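Local coordinates for aromatic-ring-hydroxylating dioxygenase beta subunit (Catenulispora acidiphila, PDB 6VW4), which is of unknown function but binds the polyketide-related acid S-DNPA in an NTF2-like pocket and may act in polyketide biosynthesis, with dioxygenase activity only tentative, at residues Q15-R20 and L132-R137; E32-F37 and I53-I58; H45-D50 and W138-N143; A95-F100 and P119-L124. All coordinates share one frame; numbering follows the deposited sequence.

Interaction 1 (Q15-R20 and L132-R137). With SDN ([(3S)-9-hydroxy-1-methyl-10-oxo-4,10-dihydro-3H-benzo[g]isochromen-3-yl]acetic acid), chain C.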
# COMPACT_ATOMS: atom_id res chain seq x y z
N GLN A 15 -5.39 -10.55 0.41
CA GLN A 15 -4.96 -9.41 -0.40
C GLN A 15 -5.40 -9.56 -1.85
O GLN A 15 -5.86 -8.59 -2.47
CB GLN A 15 -3.45 -9.26 -0.35
CG GLN A 15 -2.87 -9.04 0.99
CD GLN A 15 -1.35 -9.12 0.95
OE1 GLN A 15 -0.75 -10.22 0.91
NE2 GLN A 15 -0.72 -7.98 0.93
N GLN A 16 -5.28 -10.78 -2.41
CA GLN A 16 -5.69 -11.02 -3.79
C GLN A 16 -7.18 -10.78 -3.96
O GLN A 16 -7.63 -10.19 -4.95
CB GLN A 16 -5.32 -12.44 -4.22
CG GLN A 16 -5.99 -12.91 -5.52
CD GLN A 16 -5.10 -12.69 -6.76
OE1 GLN A 16 -4.01 -12.13 -6.66
NE2 GLN A 16 -5.57 -13.14 -7.92
N HIS A 17 -7.97 -11.31 -3.01
CA HIS A 17 -9.42 -11.14 -3.04
C HIS A 17 -9.79 -9.67 -2.90
O HIS A 17 -10.62 -9.16 -3.64
CB HIS A 17 -10.03 -11.99 -1.90
CG HIS A 17 -11.49 -11.78 -1.68
ND1 HIS A 17 -12.46 -12.33 -2.50
CD2 HIS A 17 -12.15 -11.11 -0.70
CE1 HIS A 17 -13.65 -11.97 -2.05
NE2 HIS A 17 -13.49 -11.25 -0.95
N GLN A 18 -9.16 -8.96 -1.96
CA GLN A 18 -9.50 -7.54 -1.83
C GLN A 18 -9.14 -6.76 -3.09
O GLN A 18 -9.91 -5.91 -3.54
CB GLN A 18 -8.83 -6.93 -0.61
CG GLN A 18 -9.44 -7.46 0.70
CD GLN A 18 -8.68 -7.01 1.89
OE1 GLN A 18 -7.49 -6.75 1.79
NE2 GLN A 18 -9.36 -6.91 3.04
N ALA A 19 -8.00 -7.09 -3.70
CA ALA A 19 -7.58 -6.41 -4.91
C ALA A 19 -8.60 -6.60 -6.03
O ALA A 19 -9.03 -5.63 -6.67
CB ALA A 19 -6.22 -6.93 -5.36
N ARG A 20 -9.03 -7.85 -6.26
CA ARG A 20 -10.02 -8.11 -7.31
C ARG A 20 -11.34 -7.40 -7.02
O ARG A 20 -11.90 -6.74 -7.90
CB ARG A 20 -10.27 -9.62 -7.47
CG ARG A 20 -9.09 -10.43 -7.94
CD ARG A 20 -9.06 -10.66 -9.43
NE ARG A 20 -8.30 -11.87 -9.77
CZ ARG A 20 -7.38 -11.95 -10.72
NH1 ARG A 20 -7.07 -10.89 -11.47
NH2 ARG A 20 -6.74 -13.10 -10.93
N LEU A 132 -12.85 -17.44 -1.45
CA LEU A 132 -13.20 -16.55 -0.34
C LEU A 132 -14.36 -15.66 -0.75
O LEU A 132 -14.51 -15.28 -1.92
CB LEU A 132 -12.01 -15.65 0.04
CG LEU A 132 -10.84 -16.25 0.83
CD1 LEU A 132 -9.73 -15.18 0.96
CD2 LEU A 132 -11.29 -16.74 2.18
N LEU A 133 -15.19 -15.32 0.23
CA LEU A 133 -16.20 -14.29 0.02
C LEU A 133 -16.28 -13.42 1.26
O LEU A 133 -15.96 -13.88 2.36
CB LEU A 133 -17.60 -14.88 -0.23
CG LEU A 133 -17.86 -15.77 -1.44
CD1 LEU A 133 -19.06 -16.70 -1.10
CD2 LEU A 133 -18.11 -14.95 -2.66
N THR A 134 -16.76 -12.19 1.08
CA THR A 134 -16.85 -11.22 2.16
C THR A 134 -18.23 -11.33 2.80
O THR A 134 -19.25 -11.05 2.17
CB THR A 134 -16.62 -9.78 1.65
OG1 THR A 134 -15.44 -9.72 0.87
CG2 THR A 134 -16.47 -8.76 2.79
N ALA A 135 -18.25 -11.75 4.05
CA ALA A 135 -19.46 -11.76 4.83
C ALA A 135 -19.82 -10.36 5.31
O ALA A 135 -21.00 -10.01 5.36
CB ALA A 135 -19.28 -12.67 6.04
N SER A 136 -18.82 -9.58 5.70
CA SER A 136 -19.08 -8.21 6.11
C SER A 136 -17.90 -7.28 5.85
O SER A 136 -16.72 -7.71 5.86
CB SER A 136 -19.50 -8.14 7.61
OG SER A 136 -18.58 -8.81 8.44
N ARG A 137 -18.24 -6.01 5.63
CA ARG A 137 -17.29 -4.91 5.50
C ARG A 137 -17.84 -3.72 6.27
O ARG A 137 -18.94 -3.23 6.00
CB ARG A 137 -17.06 -4.56 4.03
CG ARG A 137 -16.34 -3.24 3.83
CD ARG A 137 -15.71 -3.20 2.46
NE ARG A 137 -14.60 -4.13 2.40
CZ ARG A 137 -13.98 -4.47 1.28
NH1 ARG A 137 -14.39 -3.98 0.13
NH2 ARG A 137 -12.98 -5.34 1.31
O4 SDN C . -15.91 -0.68 -0.85
C11 SDN C . -15.06 -0.08 0.07
C12 SDN C . -15.18 1.26 0.43
C13 SDN C . -16.30 2.10 -0.23
O5 SDN C . -17.04 1.60 -1.01
C14 SDN C . -16.44 3.56 0.15
C15 SDN C . -17.57 4.40 -0.48
O3 SDN C . -18.05 5.51 0.31
C16 SDN C . -18.29 4.01 -1.78
C10 SDN C . -14.02 -0.83 0.62
C9 SDN C . -13.13 -0.25 1.54
C8 SDN C . -13.26 1.08 1.90
C7 SDN C . -14.28 1.85 1.34
C6 SDN C . -14.41 3.36 1.74
C5 SDN C . -15.54 4.16 1.10
C4 SDN C . -15.69 5.57 1.47
C3 SDN C . -17.00 6.22 1.05
C2 SDN C . -16.45 7.25 0.07
C1 SDN C . -16.48 8.73 0.40
O2 SDN C . -16.91 9.11 1.51
O1 SDN C . -16.08 9.54 -0.48
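His17 crosses from helix 8-26 to Thr134, and the geometry of its ring defines the contact. The hydrogen bond from His17 NE2 to Thr134 OG1 is 3.1 Å long and nearly straight, with 166° at the hydrogen. The hydroxyl oxygen lies in the imidazole plane, so it is met at the ring's edge. CG of His17 is anti to the backbone N (chi1 172°), which sends CG off the helix toward the strand; the NE2 bond and its in-plane oxygen then fix how the ring is turned. Leu132 CB lies over one face of the imidazole, offset toward the rim, and His17 CE1 approaches Leu132 O to 3.4 Å. An alanine in place of His17 would probably leave Thr134 OG1 without its straight donor and open a gap above Leu132 CB.

The second meeting is looser. Gln18 CG stands 4.2 Å from Arg137 NH2, at the edge of the guanidinium, while both polar ends turn to Asp122: Arg137 NH2 by a salt bridge, Gln18 NE2 by a hydrogen bond. One face of the Arg137 guanidinium is turned to SDN, with NH1 3.2 Å from SDN C10.

The axes of helix 15-20 and strand 132-134 come within 9.4 Å at 56°. Beyond them a classic beta bulge, Ala135 and Ser136 facing Val123, bends strand 132-139, which runs between strands 41-44 and 111-126.

Interaction 2 (E32-F37 and I53-I58). With SDN ([(3S)-9-hydroxy-1-methyl-10-oxo-4,10-dihydro-3H-benzo[g]isochromen-3-yl]acetic acid), chain C.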
# COMPACT_ATOMS: atom_id res chain seq x y z
N GLU A 32 -20.34 -7.34 -10.23
CA GLU A 32 -19.19 -8.19 -9.95
C GLU A 32 -18.71 -7.97 -8.52
O GLU A 32 -18.31 -8.91 -7.84
CB GLU A 32 -18.04 -7.88 -10.90
CG GLU A 32 -18.16 -8.37 -12.29
CD GLU A 32 -16.86 -8.14 -13.06
OE1 GLU A 32 -15.76 -8.17 -12.43
OE2 GLU A 32 -16.94 -7.94 -14.29
N TYR A 33 -18.72 -6.71 -8.07
CA TYR A 33 -18.28 -6.41 -6.72
C TYR A 33 -19.21 -7.06 -5.72
O TYR A 33 -18.75 -7.66 -4.74
CB TYR A 33 -18.20 -4.90 -6.49
CG TYR A 33 -17.97 -4.46 -5.05
CD1 TYR A 33 -16.71 -4.46 -4.51
CD2 TYR A 33 -19.02 -4.02 -4.25
CE1 TYR A 33 -16.47 -4.04 -3.23
CE2 TYR A 33 -18.78 -3.61 -2.94
CZ TYR A 33 -17.49 -3.60 -2.46
OH TYR A 33 -17.17 -3.21 -1.19
N ALA A 34 -20.53 -6.94 -5.94
CA ALA A 34 -21.47 -7.54 -5.00
C ALA A 34 -21.36 -9.06 -4.98
O ALA A 34 -21.60 -9.67 -3.94
CB ALA A 34 -22.91 -7.12 -5.32
N ASP A 35 -20.96 -9.67 -6.09
CA ASP A 35 -20.77 -11.12 -6.11
C ASP A 35 -19.55 -11.59 -5.36
O ASP A 35 -19.32 -12.81 -5.29
CB ASP A 35 -20.64 -11.63 -7.56
CG ASP A 35 -21.97 -11.60 -8.33
OD1 ASP A 35 -23.03 -11.44 -7.68
OD2 ASP A 35 -21.95 -11.71 -9.57
N THR A 36 -18.70 -10.69 -4.85
CA THR A 36 -17.61 -11.14 -3.99
C THR A 36 -18.03 -11.14 -2.53
O THR A 36 -17.24 -11.55 -1.66
CB THR A 36 -16.35 -10.27 -4.15
OG1 THR A 36 -16.58 -8.99 -3.57
CG2 THR A 36 -15.99 -10.13 -5.62
N PHE A 37 -19.22 -10.65 -2.26
CA PHE A 37 -19.82 -10.77 -0.94
C PHE A 37 -20.66 -12.05 -0.85
O PHE A 37 -21.08 -12.60 -1.86
CB PHE A 37 -20.70 -9.56 -0.63
CG PHE A 37 -19.95 -8.30 -0.24
CD1 PHE A 37 -19.23 -7.58 -1.16
CD2 PHE A 37 -19.98 -7.86 1.08
CE1 PHE A 37 -18.58 -6.42 -0.80
CE2 PHE A 37 -19.33 -6.70 1.45
CZ PHE A 37 -18.65 -5.98 0.51
N ILE A 53 -27.57 -4.75 2.80
CA ILE A 53 -27.51 -6.15 3.19
C ILE A 53 -28.00 -7.02 2.05
O ILE A 53 -29.09 -6.82 1.52
CB ILE A 53 -28.32 -6.44 4.46
CG1 ILE A 53 -28.08 -5.31 5.47
CG2 ILE A 53 -27.91 -7.78 5.05
CD1 ILE A 53 -28.45 -5.66 6.88
N GLY A 54 -27.17 -7.97 1.66
CA GLY A 54 -27.44 -8.71 0.46
C GLY A 54 -26.94 -7.99 -0.77
O GLY A 54 -26.81 -6.77 -0.80
N ARG A 55 -26.68 -8.80 -1.80
CA ARG A 55 -26.09 -8.30 -3.03
C ARG A 55 -26.95 -7.25 -3.71
O ARG A 55 -26.42 -6.26 -4.24
CB ARG A 55 -25.82 -9.46 -3.98
CG ARG A 55 -24.95 -10.55 -3.35
CD ARG A 55 -24.30 -11.43 -4.41
NE ARG A 55 -23.39 -12.42 -3.83
CZ ARG A 55 -23.38 -13.72 -4.13
NH1 ARG A 55 -24.25 -14.23 -5.00
NH2 ARG A 55 -22.51 -14.54 -3.54
N GLU A 56 -28.27 -7.44 -3.73
CA GLU A 56 -29.12 -6.47 -4.43
C GLU A 56 -29.07 -5.11 -3.73
O GLU A 56 -29.04 -4.06 -4.39
CB GLU A 56 -30.56 -7.00 -4.52
N ALA A 57 -29.07 -5.11 -2.40
CA ALA A 57 -29.02 -3.85 -1.67
C ALA A 57 -27.66 -3.18 -1.86
O ALA A 57 -27.58 -1.94 -1.97
CB ALA A 57 -29.31 -4.10 -0.19
N ILE A 58 -26.60 -3.98 -1.95
CA ILE A 58 -25.27 -3.45 -2.22
C ILE A 58 -25.23 -2.79 -3.59
O ILE A 58 -24.78 -1.66 -3.73
CB ILE A 58 -24.22 -4.57 -2.12
CG1 ILE A 58 -23.90 -4.87 -0.67
CG2 ILE A 58 -22.88 -4.22 -2.79
CD1 ILE A 58 -23.14 -6.20 -0.46
O4 SDN C . -15.91 -0.68 -0.85
C11 SDN C . -15.06 -0.08 0.07
C12 SDN C . -15.18 1.26 0.43
C13 SDN C . -16.30 2.10 -0.23
O5 SDN C . -17.04 1.60 -1.01
C14 SDN C . -16.44 3.56 0.15
C15 SDN C . -17.57 4.40 -0.48
O3 SDN C . -18.05 5.51 0.31
C16 SDN C . -18.29 4.01 -1.78
C10 SDN C . -14.02 -0.83 0.62
C9 SDN C . -13.13 -0.25 1.54
C8 SDN C . -13.26 1.08 1.90
C7 SDN C . -14.28 1.85 1.34
C6 SDN C . -14.41 3.36 1.74
C5 SDN C . -15.54 4.16 1.10
C4 SDN C . -15.69 5.57 1.47
C3 SDN C . -17.00 6.22 1.05
C2 SDN C . -16.45 7.25 0.07
C1 SDN C . -16.48 8.73 0.40
O2 SDN C . -16.91 9.11 1.51
O1 SDN C . -16.08 9.54 -0.48
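Ile58 drives its two branches into the face that Tyr33, Ala34 and Phe37 present, and this is the close-packed half of the contact. Ile58 CD1 sits over the Phe37 ring, 4.0 Å from its centroid and 19° off the normal, a CH-pi contact displaced toward the CG and CD2 rim. The other branch, CG2, lies 3.8 Å from Ala34 CB and also meets the edge of the Tyr33 ring near CD2. At the far end of that ring, SDN O4 donates a hydrogen bond of 2.8 Å to Tyr33 OH.

The backbones come nearest at Ala34 and Arg55, whose CA atoms are 5.1 Å apart. A type I turn runs from Ala34 to Phe37, and Gly54 takes the N-cap position of helix 55-68. In this NTF2-like fold helix 30-34 contributes Tyr33 to the pocket, and helix 55-68 packs behind it through Ile58.

The other side is polar and more exposed. Arg55, extended from CG to NE, grips Phe37 O side-on with two nitrogens, NE at 3.0 Å and NH2 at 2.9 Å, and the oxygen lies in the guanidinium plane. NH2 arrives in the carbonyl plane, whereas NE comes from 39° above it. Only the exposed Asp35 is held loosely: its OD1 makes a long salt bridge, 4.0 Å from Arg55 NE and off the guanidinium plane, an attraction of charge rather than a directed bond.

Interaction 3 (H45-D50 and W138-N143). With SDN ([(3S)-9-hydroxy-1-methyl-10-oxo-4,10-dihydro-3H-benzo[g]isochromen-3-yl]acetic acid), chain C.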
# COMPACT_ATOMS: atom_id res chain seq x y z
N HIS A 45 -20.80 1.09 4.35
CA HIS A 45 -19.78 1.91 3.70
C HIS A 45 -19.61 3.29 4.33
O HIS A 45 -18.55 3.91 4.17
CB HIS A 45 -20.07 2.06 2.18
CG HIS A 45 -21.23 2.96 1.86
ND1 HIS A 45 -21.08 4.15 1.18
CD2 HIS A 45 -22.56 2.81 2.08
CE1 HIS A 45 -22.27 4.71 1.03
NE2 HIS A 45 -23.18 3.92 1.56
N THR A 46 -20.63 3.81 5.03
CA THR A 46 -20.50 5.14 5.62
C THR A 46 -21.14 5.19 7.00
O THR A 46 -22.31 4.77 7.16
CB THR A 46 -21.11 6.23 4.72
OG1 THR A 46 -22.46 5.89 4.35
CG2 THR A 46 -20.25 6.45 3.47
N PRO A 47 -20.43 5.71 7.99
CA PRO A 47 -21.00 5.78 9.35
C PRO A 47 -22.24 6.66 9.37
O PRO A 47 -22.38 7.62 8.60
CB PRO A 47 -19.87 6.37 10.19
CG PRO A 47 -18.60 6.20 9.35
CD PRO A 47 -19.07 6.28 7.93
N GLY A 48 -23.16 6.32 10.26
CA GLY A 48 -24.48 6.95 10.32
C GLY A 48 -25.54 6.29 9.47
O GLY A 48 -26.66 6.08 9.92
N ARG A 49 -25.20 5.95 8.23
CA ARG A 49 -26.12 5.26 7.34
C ARG A 49 -26.21 3.76 7.62
O ARG A 49 -25.20 3.09 7.92
CB ARG A 49 -25.71 5.48 5.88
CG ARG A 49 -26.75 5.11 4.85
CD ARG A 49 -26.75 6.10 3.68
NE ARG A 49 -27.79 5.75 2.71
CZ ARG A 49 -27.60 5.59 1.40
NH1 ARG A 49 -26.41 5.75 0.86
NH2 ARG A 49 -28.62 5.25 0.63
N ASP A 50 -27.42 3.23 7.52
CA ASP A 50 -27.63 1.81 7.77
C ASP A 50 -26.95 1.00 6.68
O ASP A 50 -26.88 1.45 5.52
CB ASP A 50 -29.12 1.47 7.81
CG ASP A 50 -29.83 2.06 9.01
OD1 ASP A 50 -29.68 1.54 10.14
OD2 ASP A 50 -30.56 3.06 8.80
N TRP A 138 -17.07 -3.27 7.25
CA TRP A 138 -17.45 -2.22 8.17
C TRP A 138 -16.43 -1.09 8.03
O TRP A 138 -15.29 -1.20 8.48
CB TRP A 138 -17.51 -2.80 9.58
CG TRP A 138 -18.50 -2.08 10.40
CD1 TRP A 138 -18.26 -1.03 11.25
CD2 TRP A 138 -19.92 -2.32 10.43
NE1 TRP A 138 -19.44 -0.60 11.82
CE2 TRP A 138 -20.47 -1.37 11.33
CE3 TRP A 138 -20.77 -3.24 9.80
CZ2 TRP A 138 -21.85 -1.32 11.61
CZ3 TRP A 138 -22.13 -3.19 10.08
CH2 TRP A 138 -22.66 -2.23 10.98
N VAL A 139 -16.84 0.00 7.38
CA VAL A 139 -15.97 1.13 7.10
C VAL A 139 -16.17 2.23 8.13
O VAL A 139 -17.31 2.67 8.37
CB VAL A 139 -16.21 1.68 5.68
CG1 VAL A 139 -15.18 2.78 5.39
CG2 VAL A 139 -16.10 0.59 4.67
N GLU A 140 -15.07 2.72 8.71
CA GLU A 140 -15.06 4.00 9.42
C GLU A 140 -14.38 5.09 8.59
O GLU A 140 -13.58 4.81 7.68
CB GLU A 140 -14.36 3.89 10.77
CG GLU A 140 -14.87 2.78 11.66
CD GLU A 140 -16.19 3.09 12.34
OE1 GLU A 140 -16.73 2.17 12.99
OE2 GLU A 140 -16.68 4.25 12.23
N HIS A 141 -14.71 6.34 8.89
CA HIS A 141 -14.16 7.50 8.19
C HIS A 141 -13.37 8.33 9.20
O HIS A 141 -13.95 8.78 10.19
CB HIS A 141 -15.25 8.38 7.58
CG HIS A 141 -15.90 7.78 6.37
ND1 HIS A 141 -15.74 6.46 6.02
CD2 HIS A 141 -16.71 8.33 5.44
CE1 HIS A 141 -16.43 6.22 4.92
NE2 HIS A 141 -17.03 7.34 4.54
N ASP A 142 -12.07 8.49 8.97
CA ASP A 142 -11.27 9.24 9.95
C ASP A 142 -11.78 10.68 10.09
O ASP A 142 -11.81 11.22 11.21
CB ASP A 142 -9.79 9.25 9.56
CG ASP A 142 -9.02 8.00 10.03
OD1 ASP A 142 -9.49 7.27 10.92
OD2 ASP A 142 -7.92 7.76 9.48
N ASN A 143 -12.19 11.32 8.99
CA ASN A 143 -12.70 12.70 9.07
C ASN A 143 -13.91 12.76 10.00
O ASN A 143 -13.96 13.59 10.92
CB ASN A 143 -13.02 13.27 7.67
CG ASN A 143 -13.96 12.39 6.84
OD1 ASN A 143 -13.76 11.18 6.71
ND2 ASN A 143 -14.96 13.01 6.23
O4 SDN C . -15.91 -0.68 -0.85
C11 SDN C . -15.06 -0.08 0.07
C12 SDN C . -15.18 1.26 0.43
C13 SDN C . -16.30 2.10 -0.23
O5 SDN C . -17.04 1.60 -1.01
C14 SDN C . -16.44 3.56 0.15
C15 SDN C . -17.57 4.40 -0.48
O3 SDN C . -18.05 5.51 0.31
C16 SDN C . -18.29 4.01 -1.78
C10 SDN C . -14.02 -0.83 0.62
C9 SDN C . -13.13 -0.25 1.54
C8 SDN C . -13.26 1.08 1.90
C7 SDN C . -14.28 1.85 1.34
C6 SDN C . -14.41 3.36 1.74
C5 SDN C . -15.54 4.16 1.10
C4 SDN C . -15.69 5.57 1.47
C3 SDN C . -17.00 6.22 1.05
C2 SDN C . -16.45 7.25 0.07
C1 SDN C . -16.48 8.73 0.40
O2 SDN C . -16.91 9.11 1.51
O1 SDN C . -16.08 9.54 -0.48
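Pro47 puts CD over the face of the His141 ring. The atom stands above the centre of the imidazole, 3.8 Å from its centroid and 7° off the normal, a CH-pi contact. His45 O approaches the same ring at CE1, 3.2 Å away and oblique to the plane, and Thr46 CG2 reaches His141 NE2 at 3.5 Å. Val139 completes this shell: its CB lies 3.6 Å from His45 O, and its two methyls turn to the fused rings of SDN, CG1 to C6 and CG2 to C8 and C7.

The ligand draws on both segments. His45 ND1 gives SDN O3 a weak hydrogen bond, 3.4 Å long but almost straight at 174°, with O3 at the ring edge. On the acid side, SDN O2 lies 3.5 Å from His141 NE2, oblique to the ring.

In the next shell, His141 ND1 donates to Glu140 O, 3.2 Å away. The donor stands well above the carbonyl plane, while the oxygen stays close to the ring plane, which may restrain the imidazole. Arg44 holds the strand end through Val139 O and pairs with Glu140 OE1. Further out, Thr46 to Arg49 form a type II turn with Gly48 at backbone angles that suit glycine, and His141 is the N-cap of helix 142-147, whose Asp142 forms a salt bridge with Arg77 of the third subunit. Together the loop after strand 41-44 and the end of strand 132-139 line the ligand pocket of this SnoaL-like, NTF2-type fold.

Interaction 4 (A95-F100 and P119-L124)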
# COMPACT_ATOMS: atom_id res chain seq x y z
N ALA A 95 -14.09 -18.75 9.49
CA ALA A 95 -14.13 -17.33 9.17
C ALA A 95 -12.84 -16.62 9.55
O ALA A 95 -12.13 -17.03 10.48
CB ALA A 95 -15.30 -16.63 9.87
N VAL A 96 -12.56 -15.52 8.84
CA VAL A 96 -11.37 -14.73 9.15
C VAL A 96 -11.71 -13.26 9.19
O VAL A 96 -12.44 -12.74 8.34
CB VAL A 96 -10.23 -14.99 8.14
CG1 VAL A 96 -10.61 -14.55 6.77
CG2 VAL A 96 -8.95 -14.30 8.61
N GLN A 97 -11.17 -12.59 10.20
CA GLN A 97 -11.30 -11.16 10.35
C GLN A 97 -10.07 -10.45 9.78
O GLN A 97 -8.94 -10.83 10.07
CB GLN A 97 -11.46 -10.80 11.82
CG GLN A 97 -11.73 -9.32 12.05
CD GLN A 97 -11.85 -9.00 13.52
OE1 GLN A 97 -10.89 -8.58 14.17
NE2 GLN A 97 -13.05 -9.17 14.06
N ALA A 98 -10.31 -9.39 9.01
CA ALA A 98 -9.28 -8.59 8.38
C ALA A 98 -9.45 -7.13 8.76
O ALA A 98 -10.46 -6.50 8.40
CB ALA A 98 -9.34 -8.73 6.86
N ASP A 99 -8.44 -6.57 9.43
CA ASP A 99 -8.36 -5.14 9.73
C ASP A 99 -7.32 -4.47 8.84
O ASP A 99 -6.19 -4.97 8.71
CB ASP A 99 -7.97 -4.89 11.19
CG ASP A 99 -9.04 -5.38 12.17
OD1 ASP A 99 -10.21 -5.03 11.95
OD2 ASP A 99 -8.72 -6.10 13.14
N PHE A 100 -7.68 -3.34 8.26
CA PHE A 100 -6.77 -2.68 7.35
C PHE A 100 -7.16 -1.22 7.17
O PHE A 100 -8.17 -0.76 7.69
CB PHE A 100 -6.74 -3.45 6.00
CG PHE A 100 -8.07 -3.51 5.31
CD1 PHE A 100 -9.01 -4.51 5.64
CD2 PHE A 100 -8.40 -2.59 4.34
CE1 PHE A 100 -10.24 -4.59 5.00
CE2 PHE A 100 -9.67 -2.65 3.68
CZ PHE A 100 -10.58 -3.64 4.01
N PRO A 119 -10.19 3.38 8.33
CA PRO A 119 -9.97 2.04 8.87
C PRO A 119 -11.19 1.18 8.57
O PRO A 119 -12.33 1.65 8.60
CB PRO A 119 -9.80 2.27 10.38
CG PRO A 119 -10.31 3.62 10.66
CD PRO A 119 -10.40 4.40 9.37
N VAL A 120 -10.93 -0.07 8.20
CA VAL A 120 -11.97 -0.97 7.72
C VAL A 120 -11.79 -2.31 8.39
O VAL A 120 -10.65 -2.80 8.53
CB VAL A 120 -11.95 -1.13 6.20
CG1 VAL A 120 -13.11 -2.05 5.73
CG2 VAL A 120 -12.03 0.20 5.52
N ARG A 121 -12.90 -2.95 8.75
CA ARG A 121 -12.89 -4.34 9.19
C ARG A 121 -13.72 -5.20 8.24
O ARG A 121 -14.90 -4.91 7.99
CB ARG A 121 -13.43 -4.47 10.61
CG ARG A 121 -13.59 -5.93 11.02
CD ARG A 121 -13.80 -6.11 12.52
NE ARG A 121 -12.63 -5.76 13.31
CZ ARG A 121 -12.61 -5.63 14.63
NH1 ARG A 121 -13.72 -5.83 15.33
NH2 ARG A 121 -11.48 -5.31 15.25
N ASP A 122 -13.10 -6.24 7.70
CA ASP A 122 -13.77 -7.23 6.87
C ASP A 122 -13.89 -8.53 7.66
O ASP A 122 -13.02 -8.85 8.49
CB ASP A 122 -12.99 -7.52 5.59
CG ASP A 122 -13.23 -6.53 4.50
OD1 ASP A 122 -14.10 -5.64 4.69
OD2 ASP A 122 -12.57 -6.67 3.44
N VAL A 123 -14.95 -9.29 7.39
CA VAL A 123 -15.04 -10.68 7.82
C VAL A 123 -15.22 -11.53 6.56
O VAL A 123 -16.12 -11.27 5.75
CB VAL A 123 -16.19 -10.92 8.80
CG1 VAL A 123 -16.29 -12.41 9.12
CG2 VAL A 123 -15.99 -10.10 10.11
N LEU A 124 -14.32 -12.50 6.36
CA LEU A 124 -14.35 -13.36 5.19
C LEU A 124 -14.65 -14.80 5.62
O LEU A 124 -14.28 -15.23 6.71
CB LEU A 124 -13.02 -13.36 4.41
CG LEU A 124 -12.75 -11.96 3.80
CD1 LEU A 124 -11.70 -11.25 4.63
CD2 LEU A 124 -12.25 -11.98 2.41
O HOH W 1 -10.16 -2.02 11.27
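Val96, Ala98 and Phe100 pair with Leu124, Asp122 and Val120 through the backbone, each in a hydrogen-bonded antiparallel pair. Six N-H to O bonds of 2.7 to 3.0 Å join them, and CA-H...O contacts fill in between.

The apolar contacts lie on the face bearing those residues. Val120 CB stands over the Phe100 ring, 3.9 Å from its centroid, and CG1 comes within 3.4 Å of Phe100 CZ; Val96 CG1 lies beside Leu124 CB at 3.6 Å.

The two segments belong to the hairpin of strands 96-108 and 111-126 in the curved NTF2-type sheet, their axes 160° apart. Val120 also touches the bound SDN.

Among polar groups, Asp122 CG, at the Phe100 ring edge, carries a carboxylate salt-bridged to Arg137. The others lie on the opposite face. Arg121 NE donates to Asp99 OD1, 2.9 Å away, in a salt bridge that uses the syn lone pair and lies close to the guanidinium plane. Over the guanidinium the Gln97 amide is stacked, the planes 8° apart. A water donates to Asp99 OD1 and weakly to Val120 O. An alanine in place of Asp99 would probably leave Arg121 NE without its charged mate and the water with one partner fewer.

Overall arrangement
All four contacts reach the ligand SDN, interaction 4 through Val120 alone. Interactions 1 and 4, with centres about 9 Å apart, are joined by Arg137 NH2 to Asp122 OD2 (2.5 Å) and by Ala135 N to Val123 O (2.8 Å). Interaction 2 meets interaction 1 through Thr134 N and Thr36 O, 2.9 Å apart, and through Arg137 NH1 and Tyr33 OH. Interactions 1 and 3 share strand 132-139, their centres about 18 Å apart on opposite sides of the chain's centre. Trp138 N to Arg121 O (2.8 Å) ties interaction 3 to the hairpin of interaction 4, whereas interactions 2 and 4 do not touch, their nearest atoms being about 6 Å apart.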